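Local coordinates for endoglucanase, glycoside hydrolase family 5 protein (PDB 5IHS) that probably hydrolyses internal beta-1,4-glucosidic bonds of cellulose chains in the periplasm, as part of the bacterium's use of crystalline cellulose, at residues Gln51-Ser56 with Phe271-Lys276; Ile215-His220 with Met240-Phe245; Cys81-Ala86 with Tyr119-Tyr124. All coordinates share one frame; numbering follows the deposited sequence.

Contact 1: residues Gln51-Ser56 with Phe271-Lys276; sequences QLRGMS and FLDAHK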
loop_
_atom_site.group_PDB
_atom_site.type_symbol
_atom_site.label_atom_id
_atom_site.label_comp_id
_atom_site.label_asym_id
_atom_site.label_seq_id
_atom_site.Cartn_x
_atom_site.Cartn_y
_atom_site.Cartn_z
ATOM N N GLN A 51 0.996 6.618 -11.790
ATOM C CA GLN A 51 0.295 6.829 -10.528
ATOM C C GLN A 51 -0.750 5.729 -10.391
ATOM O O GLN A 51 -1.663 5.633 -11.218
ATOM C CB GLN A 51 -0.373 8.201 -10.481
ATOM C CG GLN A 51 -0.980 8.503 -9.122
ATOM C CD GLN A 51 -1.747 9.795 -9.102
ATOM O OE1 GLN A 51 -1.881 10.472 -10.123
ATOM N NE2 GLN A 51 -2.281 10.132 -7.946
ATOM N N LEU A 52 -0.596 4.890 -9.375
ATOM C CA LEU A 52 -1.502 3.790 -9.091
ATOM C C LEU A 52 -2.517 4.232 -8.041
ATOM O O LEU A 52 -2.229 5.080 -7.194
ATOM C CB LEU A 52 -0.719 2.582 -8.566
ATOM C CG LEU A 52 0.368 2.067 -9.513
ATOM C CD1 LEU A 52 1.129 0.915 -8.874
ATOM C CD2 LEU A 52 -0.187 1.649 -10.878
ATOM N N ARG A 53 -3.711 3.646 -8.089
ATOM C CA ARG A 53 -4.714 3.889 -7.059
ATOM C C ARG A 53 -5.478 2.600 -6.837
ATOM O O ARG A 53 -5.822 1.902 -7.800
ATOM C CB ARG A 53 -5.732 4.963 -7.453
ATOM C CG ARG A 53 -5.184 6.288 -7.928
ATOM C CD ARG A 53 -6.355 7.133 -8.443
ATOM N NE ARG A 53 -5.916 8.445 -8.880
ATOM C CZ ARG A 53 -5.408 8.702 -10.072
ATOM N NH1 ARG A 53 -5.330 7.752 -10.998
ATOM N NH2 ARG A 53 -5.011 9.936 -10.352
ATOM N N GLY A 54 -5.733 2.280 -5.577
ATOM C CA GLY A 54 -6.454 1.065 -5.286
ATOM C C GLY A 54 -6.868 0.945 -3.846
ATOM O O GLY A 54 -7.120 1.946 -3.156
ATOM N N MET A 55 -6.963 -0.307 -3.404
ATOM C CA MET A 55 -7.486 -0.649 -2.096
ATOM C C MET A 55 -6.500 -1.509 -1.329
ATOM O O MET A 55 -5.831 -2.383 -1.898
ATOM C CB MET A 55 -8.791 -1.437 -2.201
ATOM C CG MET A 55 -9.958 -0.635 -2.748
ATOM S SD MET A 55 -10.354 0.836 -1.792
ATOM C CE MET A 55 -10.972 0.133 -0.250
ATOM N N SER A 56 -6.459 -1.281 -0.023
ATOM C CA SER A 56 -5.811 -2.190 0.904
ATOM C C SER A 56 -6.827 -3.156 1.490
ATOM O O SER A 56 -7.914 -2.757 1.925
ATOM C CB SER A 56 -5.132 -1.421 2.039
ATOM O OG SER A 56 -4.309 -2.267 2.838
ATOM N N PHE A 271 -3.855 17.115 -3.809
ATOM C CA PHE A 271 -2.411 17.142 -3.578
ATOM C C PHE A 271 -1.722 15.919 -4.175
ATOM O O PHE A 271 -0.694 16.036 -4.854
ATOM C CB PHE A 271 -2.169 17.219 -2.071
ATOM C CG PHE A 271 -0.725 17.110 -1.671
ATOM C CD1 PHE A 271 0.116 18.206 -1.752
ATOM C CD2 PHE A 271 -0.215 15.913 -1.183
ATOM C CE1 PHE A 271 1.448 18.105 -1.379
ATOM C CE2 PHE A 271 1.113 15.812 -0.807
ATOM C CZ PHE A 271 1.939 16.910 -0.902
ATOM N N LEU A 272 -2.274 14.732 -3.921
ATOM C CA LEU A 272 -1.642 13.511 -4.405
ATOM C C LEU A 272 -1.617 13.475 -5.927
ATOM O O LEU A 272 -0.601 13.114 -6.531
ATOM C CB LEU A 272 -2.348 12.279 -3.843
ATOM C CG LEU A 272 -2.359 12.198 -2.311
ATOM C CD1 LEU A 272 -3.275 11.083 -1.846
ATOM C CD2 LEU A 272 -0.946 12.016 -1.753
ATOM N N ASP A 273 -2.715 13.876 -6.569
ATOM C CA ASP A 273 -2.740 13.897 -8.028
ATOM C C ASP A 273 -1.764 14.930 -8.580
ATOM O O ASP A 273 -1.123 14.692 -9.611
ATOM C CB ASP A 273 -4.158 14.182 -8.518
ATOM C CG ASP A 273 -5.099 12.993 -8.355
ATOM O OD1 ASP A 273 -4.643 11.841 -8.146
ATOM O OD2 ASP A 273 -6.324 13.233 -8.481
ATOM N N ALA A 274 -1.645 16.085 -7.917
ATOM C CA ALA A 274 -0.727 17.114 -8.394
ATOM C C ALA A 274 0.708 16.608 -8.434
ATOM O O ALA A 274 1.497 17.049 -9.280
ATOM C CB ALA A 274 -0.820 18.353 -7.502
ATOM N N HIS A 275 1.059 15.695 -7.530
ATOM C CA HIS A 275 2.407 15.153 -7.394
ATOM C C HIS A 275 2.524 13.725 -7.907
ATOM O O HIS A 275 3.573 13.102 -7.749
ATOM C CB HIS A 275 2.861 15.256 -5.939
ATOM C CG HIS A 275 2.985 16.668 -5.487
ATOM N ND1 HIS A 275 4.091 17.436 -5.790
ATOM C CD2 HIS A 275 2.109 17.489 -4.864
ATOM C CE1 HIS A 275 3.913 18.654 -5.312
ATOM N NE2 HIS A 275 2.722 18.713 -4.746
ATOM N N LYS A 276 1.470 13.203 -8.527
ATOM C CA LYS A 276 1.463 11.851 -9.076
ATOM C C LYS A 276 1.873 10.810 -8.029
ATOM O O LYS A 276 2.620 9.867 -8.318
ATOM C CB LYS A 276 2.325 11.764 -10.341
ATOM C CG LYS A 276 1.885 12.754 -11.407
ATOM C CD LYS A 276 2.796 12.739 -12.607
ATOM C CE LYS A 276 2.363 13.733 -13.687
ATOM N NZ LYS A 276 1.754 14.993 -13.198
HETATM O O HOH W 1 -2.453 12.741 -11.488
#

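Contact 2: residues Ile215-His220 with Met240-Phe245; sequences IMYTLH and MGIALF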
loop_
_atom_site.group_PDB
_atom_site.type_symbol
_atom_site.label_atom_id
_atom_site.label_comp_id
_atom_site.label_asym_id
_atom_site.label_seq_id
_atom_site.Cartn_x
_atom_site.Cartn_y
_atom_site.Cartn_z
ATOM N N ILE A 215 13.768 2.784 -4.385
ATOM C CA ILE A 215 13.225 2.877 -3.031
ATOM C C ILE A 215 12.271 4.068 -2.960
ATOM O O ILE A 215 12.580 5.162 -3.456
ATOM C CB ILE A 215 14.346 3.033 -1.980
ATOM C CG1 ILE A 215 15.422 1.957 -2.132
ATOM C CG2 ILE A 215 13.762 3.035 -0.561
ATOM C CD1 ILE A 215 14.921 0.530 -2.015
ATOM N N MET A 216 11.115 3.852 -2.339
ATOM C CA MET A 216 10.166 4.905 -2.016
ATOM C C MET A 216 9.887 4.875 -0.521
ATOM O O MET A 216 10.245 3.924 0.179
ATOM C CB MET A 216 8.858 4.722 -2.801
ATOM C CG MET A 216 9.060 4.652 -4.307
ATOM S SD MET A 216 7.543 4.408 -5.249
ATOM C CE MET A 216 6.927 6.080 -5.327
ATOM N N TYR A 217 9.202 5.912 -0.037
ATOM C CA TYR A 217 8.965 6.096 1.390
ATOM C C TYR A 217 7.480 6.280 1.656
ATOM O O TYR A 217 6.773 6.960 0.906
ATOM C CB TYR A 217 9.801 7.278 1.926
ATOM C CG TYR A 217 11.266 7.061 1.619
ATOM C CD1 TYR A 217 11.788 7.449 0.405
ATOM C CD2 TYR A 217 12.104 6.403 2.505
ATOM C CE1 TYR A 217 13.111 7.204 0.078
ATOM C CE2 TYR A 217 13.431 6.163 2.200
ATOM C CZ TYR A 217 13.931 6.561 0.981
ATOM O OH TYR A 217 15.251 6.312 0.675
ATOM N N THR A 218 7.017 5.659 2.732
ATOM C CA THR A 218 5.600 5.623 3.051
ATOM C C THR A 218 5.105 6.914 3.683
ATOM O O THR A 218 5.709 7.422 4.630
ATOM C CB THR A 218 5.343 4.496 4.045
ATOM O OG1 THR A 218 5.984 3.321 3.554
ATOM C CG2 THR A 218 3.856 4.256 4.234
ATOM N N LEU A 219 3.933 7.361 3.221
ATOM C CA LEU A 219 3.133 8.381 3.882
ATOM C C LEU A 219 1.741 7.809 4.135
ATOM O O LEU A 219 1.095 7.322 3.201
ATOM C CB LEU A 219 3.011 9.625 2.999
ATOM C CG LEU A 219 2.152 10.759 3.553
ATOM C CD1 LEU A 219 2.792 11.352 4.785
ATOM C CD2 LEU A 219 1.931 11.817 2.488
ATOM N N HIS A 220 1.282 7.849 5.388
ATOM C CA HIS A 220 -0.078 7.455 5.748
ATOM C C HIS A 220 -0.814 8.643 6.343
ATOM O O HIS A 220 -0.282 9.324 7.226
ATOM C CB HIS A 220 -0.080 6.341 6.788
ATOM C CG HIS A 220 0.320 5.018 6.232
ATOM N ND1 HIS A 220 0.355 3.870 6.990
ATOM C CD2 HIS A 220 0.686 4.655 4.980
ATOM C CE1 HIS A 220 0.726 2.854 6.228
ATOM N NE2 HIS A 220 0.924 3.308 5.005
ATOM N N MET A 240 13.293 17.680 -0.846
ATOM C CA MET A 240 14.567 17.073 -0.513
ATOM C C MET A 240 14.903 15.910 -1.442
ATOM O O MET A 240 15.984 15.321 -1.313
ATOM C CB MET A 240 14.548 16.636 0.972
ATOM C CG MET A 240 14.343 17.801 2.026
ATOM S SD MET A 240 13.731 17.398 3.727
ATOM C CE MET A 240 15.211 16.679 4.408
ATOM N N GLY A 241 13.994 15.555 -2.357
ATOM C CA GLY A 241 14.304 14.693 -3.486
ATOM C C GLY A 241 13.829 13.255 -3.435
ATOM O O GLY A 241 14.182 12.480 -4.337
ATOM N N ILE A 242 13.043 12.861 -2.428
ATOM C CA ILE A 242 12.585 11.474 -2.342
ATOM C C ILE A 242 11.203 11.310 -2.971
ATOM O O ILE A 242 10.492 12.288 -3.232
ATOM C CB ILE A 242 12.632 10.903 -0.904
ATOM C CG1 ILE A 242 11.718 11.677 0.048
ATOM C CG2 ILE A 242 14.068 10.855 -0.384
ATOM C CD1 ILE A 242 11.462 10.956 1.388
ATOM N N ALA A 243 10.825 10.059 -3.213
ATOM C CA ALA A 243 9.524 9.698 -3.751
ATOM C C ALA A 243 8.686 9.044 -2.661
ATOM O O ALA A 243 9.170 8.180 -1.920
ATOM C CB ALA A 243 9.681 8.723 -4.927
ATOM N N LEU A 244 7.428 9.454 -2.574
ATOM C CA LEU A 244 6.490 8.978 -1.568
ATOM C C LEU A 244 5.447 8.072 -2.209
ATOM O O LEU A 244 5.085 8.244 -3.378
ATOM C CB LEU A 244 5.761 10.162 -0.932
ATOM C CG LEU A 244 6.669 11.255 -0.358
ATOM C CD1 LEU A 244 5.844 12.371 0.241
ATOM C CD2 LEU A 244 7.633 10.681 0.680
ATOM N N PHE A 245 4.927 7.133 -1.417
ATOM C CA PHE A 245 3.818 6.267 -1.819
ATOM C C PHE A 245 2.849 6.208 -0.642
ATOM O O PHE A 245 3.247 5.847 0.473
ATOM C CB PHE A 245 4.371 4.873 -2.165
ATOM C CG PHE A 245 3.437 3.964 -2.957
ATOM C CD1 PHE A 245 2.110 3.742 -2.613
ATOM C CD2 PHE A 245 3.932 3.277 -4.058
ATOM C CE1 PHE A 245 1.305 2.891 -3.353
ATOM C CE2 PHE A 245 3.121 2.421 -4.798
ATOM C CZ PHE A 245 1.819 2.227 -4.431
HETATM O O HOH W 2 12.927 7.970 -3.213
#

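Contact 3: residues Cys81-Ala86 with Tyr119-Tyr124; sequences CTVVRA and YVIIDY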
loop_
_atom_site.group_PDB
_atom_site.type_symbol
_atom_site.label_atom_id
_atom_site.label_comp_id
_atom_site.label_asym_id
_atom_site.label_seq_id
_atom_site.Cartn_x
_atom_site.Cartn_y
_atom_site.Cartn_z
ATOM N N CYS A 81 -9.476 -0.778 -9.523
ATOM C CA CYS A 81 -8.165 -0.734 -8.886
ATOM C C CYS A 81 -7.061 -1.093 -9.874
ATOM O O CYS A 81 -7.160 -2.085 -10.606
ATOM C CB CYS A 81 -8.096 -1.737 -7.735
ATOM S SG CYS A 81 -9.072 -1.354 -6.303
ATOM N N THR A 82 -5.972 -0.323 -9.839
ATOM C CA THR A 82 -4.750 -0.684 -10.545
ATOM C C THR A 82 -3.696 -1.282 -9.621
ATOM O O THR A 82 -2.655 -1.748 -10.109
ATOM C CB THR A 82 -4.195 0.511 -11.317
ATOM O OG1 THR A 82 -3.973 1.584 -10.400
ATOM C CG2 THR A 82 -5.151 0.945 -12.424
ATOM N N VAL A 83 -3.971 -1.316 -8.314
ATOM C CA VAL A 83 -3.104 -1.931 -7.320
ATOM C C VAL A 83 -4.001 -2.417 -6.184
ATOM O O VAL A 83 -5.040 -1.814 -5.882
ATOM C CB VAL A 83 -2.016 -0.930 -6.836
ATOM C CG1 VAL A 83 -2.636 0.321 -6.184
ATOM C CG2 VAL A 83 -1.015 -1.593 -5.899
ATOM N N VAL A 84 -3.575 -3.503 -5.535
ATOM C CA VAL A 84 -4.190 -4.015 -4.313
ATOM C C VAL A 84 -3.070 -4.274 -3.316
ATOM O O VAL A 84 -1.968 -4.686 -3.698
ATOM C CB VAL A 84 -5.031 -5.294 -4.584
ATOM C CG1 VAL A 84 -4.194 -6.420 -5.187
ATOM C CG2 VAL A 84 -5.740 -5.778 -3.325
ATOM N N ARG A 85 -3.352 -4.048 -2.034
ATOM C CA ARG A 85 -2.372 -4.212 -0.959
ATOM C C ARG A 85 -2.780 -5.347 -0.032
ATOM O O ARG A 85 -3.892 -5.358 0.505
ATOM C CB ARG A 85 -2.215 -2.901 -0.195
ATOM C CG ARG A 85 -1.336 -2.924 1.051
ATOM C CD ARG A 85 -1.220 -1.516 1.549
ATOM N NE ARG A 85 -0.337 -1.238 2.677
ATOM C CZ ARG A 85 -0.723 -0.872 3.901
ATOM N NH1 ARG A 85 -1.989 -0.943 4.303
ATOM N NH2 ARG A 85 0.201 -0.436 4.743
ATOM N N ALA A 86 -1.867 -6.301 0.148
ATOM C CA ALA A 86 -2.037 -7.436 1.051
ATOM C C ALA A 86 -1.352 -7.075 2.366
ATOM O O ALA A 86 -0.122 -7.008 2.425
ATOM C CB ALA A 86 -1.426 -8.693 0.436
ATOM N N TYR A 119 -1.122 -4.401 -10.232
ATOM C CA TYR A 119 0.005 -4.382 -9.309
ATOM C C TYR A 119 -0.450 -4.829 -7.919
ATOM O O TYR A 119 -1.638 -4.765 -7.576
ATOM C CB TYR A 119 0.664 -2.992 -9.282
ATOM C CG TYR A 119 1.292 -2.636 -10.624
ATOM C CD1 TYR A 119 2.574 -3.071 -10.943
ATOM C CD2 TYR A 119 0.595 -1.912 -11.582
ATOM C CE1 TYR A 119 3.139 -2.793 -12.174
ATOM C CE2 TYR A 119 1.149 -1.622 -12.810
ATOM C CZ TYR A 119 2.411 -2.067 -13.111
ATOM O OH TYR A 119 2.912 -1.777 -14.369
ATOM N N VAL A 120 0.506 -5.285 -7.109
ATOM C CA VAL A 120 0.197 -5.796 -5.779
ATOM C C VAL A 120 1.306 -5.395 -4.818
ATOM O O VAL A 120 2.494 -5.564 -5.128
ATOM C CB VAL A 120 -0.042 -7.323 -5.776
ATOM C CG1 VAL A 120 1.141 -8.088 -6.341
ATOM C CG2 VAL A 120 -0.394 -7.815 -4.372
ATOM N N ILE A 121 0.909 -4.870 -3.659
ATOM C CA ILE A 121 1.830 -4.523 -2.583
ATOM C C ILE A 121 1.829 -5.647 -1.558
ATOM O O ILE A 121 0.778 -5.997 -1.012
ATOM C CB ILE A 121 1.433 -3.204 -1.913
ATOM C CG1 ILE A 121 1.435 -2.046 -2.911
ATOM C CG2 ILE A 121 2.368 -2.907 -0.749
ATOM C CD1 ILE A 121 0.715 -0.819 -2.411
ATOM N N ILE A 122 3.020 -6.182 -1.291
ATOM C CA ILE A 122 3.235 -7.160 -0.232
ATOM C C ILE A 122 3.640 -6.361 1.003
ATOM O O ILE A 122 4.780 -5.907 1.097
ATOM C CB ILE A 122 4.310 -8.180 -0.618
ATOM C CG1 ILE A 122 3.897 -8.972 -1.862
ATOM C CG2 ILE A 122 4.612 -9.118 0.557
ATOM C CD1 ILE A 122 4.989 -9.852 -2.411
ATOM N N ASP A 123 2.697 -6.168 1.941
ATOM C CA ASP A 123 2.872 -5.307 3.112
ATOM C C ASP A 123 3.123 -6.131 4.374
ATOM O O ASP A 123 2.262 -6.902 4.823
ATOM C CB ASP A 123 1.633 -4.421 3.253
ATOM C CG ASP A 123 1.427 -3.819 4.640
ATOM O OD1 ASP A 123 2.401 -3.488 5.344
ATOM O OD2 ASP A 123 0.208 -3.653 4.984
ATOM N N TYR A 124 4.315 -5.954 4.945
ATOM C CA TYR A 124 4.690 -6.511 6.243
ATOM C C TYR A 124 4.066 -5.594 7.287
ATOM O O TYR A 124 4.617 -4.547 7.640
ATOM C CB TYR A 124 6.208 -6.569 6.337
ATOM C CG TYR A 124 6.766 -7.516 7.371
ATOM C CD1 TYR A 124 6.704 -8.896 7.175
ATOM C CD2 TYR A 124 7.372 -7.054 8.526
ATOM C CE1 TYR A 124 7.223 -9.778 8.103
ATOM C CE2 TYR A 124 7.900 -7.938 9.459
ATOM C CZ TYR A 124 7.816 -9.298 9.240
ATOM O OH TYR A 124 8.324 -10.206 10.142
#

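Contact 1: residues Gln51-Ser56 with Phe271-Lys276
Q51 reaches from just before strand 53-57 to the C-terminal end of helix 262-274. CG stands anti to the backbone N (chi1 -174°) and the chain stays extended beyond it, carrying the amide to the helix end. Q51 CB lies 4.1 Å from K276 O, and Q51 CG 3.8 Å from K276 C. Q51 CD lies 3.8 Å from K276 CA, and there the amide divides. OE1 accepts from a water that also donates to D273 O, linking it to the last helical turn. Q51 NE2 gives one bond to D273 OD1, 2.9 Å away, and another to the backbone O of I277. A glutamine suits the place because its amide offers an acceptor and two N-H groups at this length, and these partners fix its flip.

D273 OD1 is gripped twice. The amide comes to its anti lone pair, whereas NH2 of R53 meets D273 OD1 from above the carboxylate plane at 2.9 Å, in a salt bridge with an N-H...O angle of 160°. That bond leaves the guanidinium edge near its plane, and the flat groups stand 77° apart. OD2 pairs with K323 of helix 311-329, so the aspartate has a positive partner at both oxygens, probably keeping it ionised. R53 NE and NH1 hold Y279 and N324.

The helix closes in a Schellman motif: K276, with its positive phi, turns the chain so that I277 N reaches L272 O. The polar cluster ties the helix's C-terminal end to the N-terminal end of strand 53-57, where the strands of the (beta/alpha)8 (TIM) barrel begin.

Contact 2: residues Ile215-His220 with Met240-Phe245
Strands 215-221 and 244-249 run parallel in the barrel sheet, Y217 pairing with L244 and T218 with F245, although the short touching parts diverge by 62°. Y217 uses both backbone groups: its N donates to A243 O at 2.9 Å, in the carbonyl plane, and its O receives F245 N from above the plane at 3.0 Å. L219 N then reaches F245 O, longer at 3.2 Å but nearly straight at the hydrogen. One step earlier, where the chains have spread, a water takes over, donating to I215 O and accepting from A243 N.

M216 leans across to the second strand. Its chain is extended to SD and bent at chi3 (82°), which folds M216 CE back to within 3.8 Å of A243 CB and against L244 O; alanine is small enough to let the methyl settle there. M216 SD meets the F245 ring at its edge, near the ring plane and 4.0 Å from F245 CD2, a Met-aromatic contact in which the flexible thioether fits the rim. F245, its CG anti to the backbone N, carries its ring into the barrel interior, where it also touches V192.

The pair closes a beta-alpha-beta unit whose crossover is helix 228-239, ended by G241 with a positive phi that suits glycine. On the outer face L244 packs on A234 and L238 of that helix, and L219 joins it at A234.

Y217 stands on the same face as L244. Its ring crosses I242 at about a right angle, Y217 CD1 lying 3.7 Å from I242 CD1, while CE1 rests on I242 CG2. This branched aliphatic side chain covers the hydrocarbon part of the tyrosine, whose OH is bonded to the backbone N of I210.

Contact 3: residues Cys81-Ala86 with Tyr119-Tyr124
Y119 opens the second strand by donating its N to T82 O at 3.1 Å and taking V84 N on its own O. Its CG is anti to the carbonyl carbon, which sets the ring with its edge toward T82 O; the phenol OH is bonded to G33 O. Nearer the backbone, Y119 CB lies 4.0 Å from V83 CG2.

V120 points to the other face of the sheet, side by side with V84, its CG2 being 4.1 Å from V84 CG1. Beta-branched valines suit these extended positions.

I121 returns to the inner face and is bonded on both sides: its N donates to V84 O, and its O receives A86 N nearly along the C=O axis at 2.9 Å. CG1 leans back on V83 CG2, while I121 CB packs on R85 CB at 4.0 Å. I122 faces outward beside A86.

D123 donates its N to A86 O and turns its carboxylate, with CG anti to the backbone N (chi1 160°), over the guanidinium of R85. The two planes are stacked only 10° apart, and D123 OD2 sits above the centre of the group, 3.1 Å from R85 CZ. This is a salt bridge of charge alone, since no N-H points at OD2. The N-H groups of R85 serve E156, E248 and S56, and D123 OD2 is bonded to H125 ND1. A methionine in place of R85 would probably leave the buried D123, and E156 and E248, without their shared positive charge and could disturb their ionisation and placement.

Within the beta-alpha-beta unit, helix 99-116 covers the outer face, with V109 against V84 and V110 against V120 and I122. Strand 153-156 continues the sheet beyond 119-125, and strand 53-57 lies on the far side of 83-89.

All three contacts share one eight-stranded parallel barrel. Contacts 1 and 3, centres about 13 Å apart, join directly: M55 O and R85 N, 3.0 Å apart, form a probable hydrogen bond. Contacts 2 and 3, centres about 16 Å apart, meet across the interior, F245 CZ lying 3.8 Å from I121 CD1 and H220 CE1 3.6 Å from R85 NH2. The latter is near the probable active site: H220 is bonded to E160, just past strand 153-156, and R85 to E248, probably the acid/base and nucleophile that family 5 places at the ends of strands 4 and 7. Contacts 1 and 2, centres about 12 Å and nearest atoms about 5 Å apart, do not touch, though helix 262-274 follows strand 244-249.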